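Long-range contact in probable transcriptional regulator (Pseudomonas aeruginosa, PDB 2NNN), which probably acts as a DNA-binding transcription factor of the MarR family, built on a winged helix-turn-helix fold: residues Leu81-Ala86 with Ser97-Gly102. Sequence-based numbering, arbitrary orientation.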
ATOM      1  N   LEU A  81      10.938  11.817  20.022  1.00 45.26           N
ATOM      2  CA  LEU A  81      10.827  10.381  20.265  1.00 44.57           C
ATOM      3  C   LEU A  81      12.094   9.582  19.983  1.00 44.84           C
ATOM      4  O   LEU A  81      12.164   8.395  20.314  1.00 44.64           O
ATOM      5  CB  LEU A  81       9.631   9.789  19.519  1.00 43.98           C
ATOM      6  CG  LEU A  81       8.251  10.413  19.771  1.00 42.77           C
ATOM      7  CD1 LEU A  81       7.228   9.667  18.940  1.00 41.73           C
ATOM      8  CD2 LEU A  81       7.865  10.429  21.254  1.00 38.83           C
ATOM      9  N   ILE A  82      13.092  10.224  19.378  1.00 45.06           N
ATOM     10  CA  ILE A  82      14.364   9.551  19.095  1.00 45.53           C
ATOM     11  C   ILE A  82      15.560  10.332  19.625  1.00 46.08           C
ATOM     12  O   ILE A  82      15.474  11.551  19.861  1.00 45.94           O
ATOM     13  CB  ILE A  82      14.564   9.213  17.568  1.00 45.74           C
ATOM     14  CG1 ILE A  82      14.497  10.461  16.683  1.00 45.79           C
ATOM     15  CG2 ILE A  82      13.561   8.173  17.083  1.00 44.95           C
ATOM     16  CD1 ILE A  82      15.843  10.930  16.194  1.00 46.60           C
ATOM     17  N   GLN A  83      16.662   9.610  19.829  1.00 46.41           N
ATOM     18  CA  GLN A  83      17.959  10.214  20.113  1.00 46.58           C
ATOM     19  C   GLN A  83      19.025   9.675  19.146  1.00 46.79           C
ATOM     20  O   GLN A  83      19.022   8.492  18.761  1.00 46.18           O
ATOM     21  CB  GLN A  83      18.362  10.046  21.593  1.00 46.77           C
ATOM     22  CG  GLN A  83      18.649   8.612  22.056  1.00 47.39           C
ATOM     23  CD  GLN A  83      18.549   8.383  23.581  1.00 47.50           C
ATOM     24  OE1 GLN A  83      18.766   7.259  24.047  1.00 48.69           O
ATOM     25  NE2 GLN A  83      18.213   9.435  24.352  1.00 47.47           N
ATOM     26  N   ARG A  84      19.912  10.572  18.732  1.00 46.94           N
ATOM     27  CA  ARG A  84      21.030  10.210  17.883  1.00 46.97           C
ATOM     28  C   ARG A  84      22.330  10.261  18.684  1.00 46.92           C
ATOM     29  O   ARG A  84      22.456  11.005  19.666  1.00 46.71           O
ATOM     30  CB  ARG A  84      21.097  11.121  16.659  1.00 47.17           C
ATOM     31  CG  ARG A  84      19.888  11.038  15.719  1.00 47.71           C
ATOM     32  CD  ARG A  84      20.076  12.008  14.576  1.00 48.61           C
ATOM     33  NE  ARG A  84      19.043  11.950  13.539  1.00 49.30           N
ATOM     34  CZ  ARG A  84      17.948  12.704  13.531  1.00 50.70           C
ATOM     35  NH1 ARG A  84      17.711  13.553  14.524  1.00 51.31           N
ATOM     36  NH2 ARG A  84      17.076  12.602  12.534  1.00 52.13           N
ATOM     37  N   SER A  85      23.290   9.443  18.269  1.00 46.72           N
ATOM     38  CA  SER A  85      24.578   9.364  18.937  1.00 46.38           C
ATOM     39  C   SER A  85      25.565   8.644  18.032  1.00 46.01           C
ATOM     40  O   SER A  85      25.179   7.738  17.300  1.00 45.88           O
ATOM     41  CB  SER A  85      24.456   8.634  20.285  1.00 46.41           C
ATOM     42  OG  SER A  85      24.165   7.260  20.099  1.00 46.69           O
ATOM     43  N   ALA A  86      26.828   9.059  18.101  1.00 45.52           N
ATOM     44  CA  ALA A  86      27.923   8.530  17.287  1.00 45.36           C
ATOM     45  C   ALA A  86      28.056   7.012  17.338  1.00 45.29           C
ATOM     46  O   ALA A  86      27.981   6.404  18.404  1.00 45.03           O
ATOM     47  CB  ALA A  86      29.255   9.187  17.708  1.00 45.37           C
ATOM     48  N   SER A  97      18.268   5.872  18.174  1.00 44.36           N
ATOM     49  CA  SER A  97      17.825   5.157  19.357  1.00 44.47           C
ATOM     50  C   SER A  97      16.517   5.746  19.821  1.00 43.99           C
ATOM     51  O   SER A  97      16.196   6.884  19.494  1.00 43.74           O
ATOM     52  CB  SER A  97      18.863   5.324  20.464  1.00 44.59           C
ATOM     53  OG  SER A  97      18.826   4.228  21.348  1.00 46.29           O
ATOM     54  N   LEU A  98      15.764   4.979  20.595  1.00 43.91           N
ATOM     55  CA  LEU A  98      14.569   5.511  21.248  1.00 44.27           C
ATOM     56  C   LEU A  98      14.935   6.443  22.399  1.00 44.45           C
ATOM     57  O   LEU A  98      15.766   6.101  23.248  1.00 44.80           O
ATOM     58  CB  LEU A  98      13.687   4.367  21.764  1.00 44.17           C
ATOM     59  CG  LEU A  98      12.325   4.063  21.121  1.00 44.32           C
ATOM     60  CD1 LEU A  98      12.330   4.121  19.611  1.00 43.40           C
ATOM     61  CD2 LEU A  98      11.803   2.731  21.608  1.00 44.15           C
ATOM     62  N   SER A  99      14.331   7.627  22.403  1.00 44.70           N
ATOM     63  CA  SER A  99      14.241   8.480  23.593  1.00 44.81           C
ATOM     64  C   SER A  99      13.519   7.788  24.738  1.00 44.90           C
ATOM     65  O   SER A  99      12.802   6.811  24.509  1.00 44.98           O
ATOM     66  CB  SER A  99      13.419   9.712  23.260  1.00 44.64           C
ATOM     67  OG  SER A  99      14.272  10.719  22.785  1.00 47.29           O
ATOM     68  N   PRO A 100      13.688   8.305  25.978  1.00 45.15           N
ATOM     69  CA  PRO A 100      12.767   7.965  27.072  1.00 44.92           C
ATOM     70  C   PRO A 100      11.289   8.229  26.730  1.00 44.72           C
ATOM     71  O   PRO A 100      10.431   7.390  27.028  1.00 44.71           O
ATOM     72  CB  PRO A 100      13.226   8.881  28.219  1.00 45.28           C
ATOM     73  CG  PRO A 100      14.678   9.152  27.926  1.00 44.91           C
ATOM     74  CD  PRO A 100      14.780   9.198  26.429  1.00 44.82           C
ATOM     75  N   ALA A 101      11.002   9.377  26.117  1.00 44.45           N
ATOM     76  CA  ALA A 101       9.639   9.709  25.686  1.00 44.46           C
ATOM     77  C   ALA A 101       9.175   8.816  24.524  1.00 44.44           C
ATOM     78  O   ALA A 101       8.018   8.422  24.469  1.00 45.08           O
ATOM     79  CB  ALA A 101       9.539  11.178  25.307  1.00 44.28           C
ATOM     80  N   GLY A 102      10.090   8.495  23.619  1.00 44.30           N
ATOM     81  CA  GLY A 102       9.851   7.536  22.552  1.00 44.38           C
ATOM     82  C   GLY A 102       9.651   6.119  23.039  1.00 44.32           C
ATOM     83  O   GLY A 102       8.910   5.361  22.424  1.00 44.63           O
TER
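The base of the wing, a two-stranded antiparallel β-hairpin, closes here where strand 82-87 begins and strand 93-98 runs into helix 100-121. Q83 and S97 form an antiparallel hydrogen-bonded pair. The bond from Q83 N to S97 O is 2.8 Å long and nearly straight, at 168° about the hydrogen; the return bond from S97 N to Q83 O is equally short, but more bent. The carbonyl of S97 also has a close but poorly directed CA-H...O contact with I82, whose CA is 3.3 Å from the S97 oxygen.

Two residues further along, S99 N donates to L81 O over 3.1 Å, arriving well above the carbonyl plane, 52° out of it. The same oxygen meets the CA-H of G102 (CA to O 3.3 Å, nearly linear at the hydrogen), so a single carbonyl joins the helix's N-cap residue and its first turn to the start of the wing. The bare CA of G102 permits this approach, and the L81 side chain lies beside it, CD2 3.7 Å from G102 CA. S99 OG has two weak options, I82 O and G80 O.

On the face shared by Q83 and S97, Q83 has CG between the backbone N and the carbonyl carbon (chi1 67°), which sets CG 3.7 Å from S97 CB; the extended remainder crosses the P100 ring at about a right angle, with Q83 NE2 4.0 Å from P100 CD. I82 and L98 form a non-hydrogen-bonded pair whose side chains diverge, yet both pack on L47 of helix 38-50. I82 also packs on V73 of helix 66-78, where D77 forms a salt bridge with R84. Such a hairpin, seated on the helices and leading directly into a long helix, is typical of the MarR winged-helix domain.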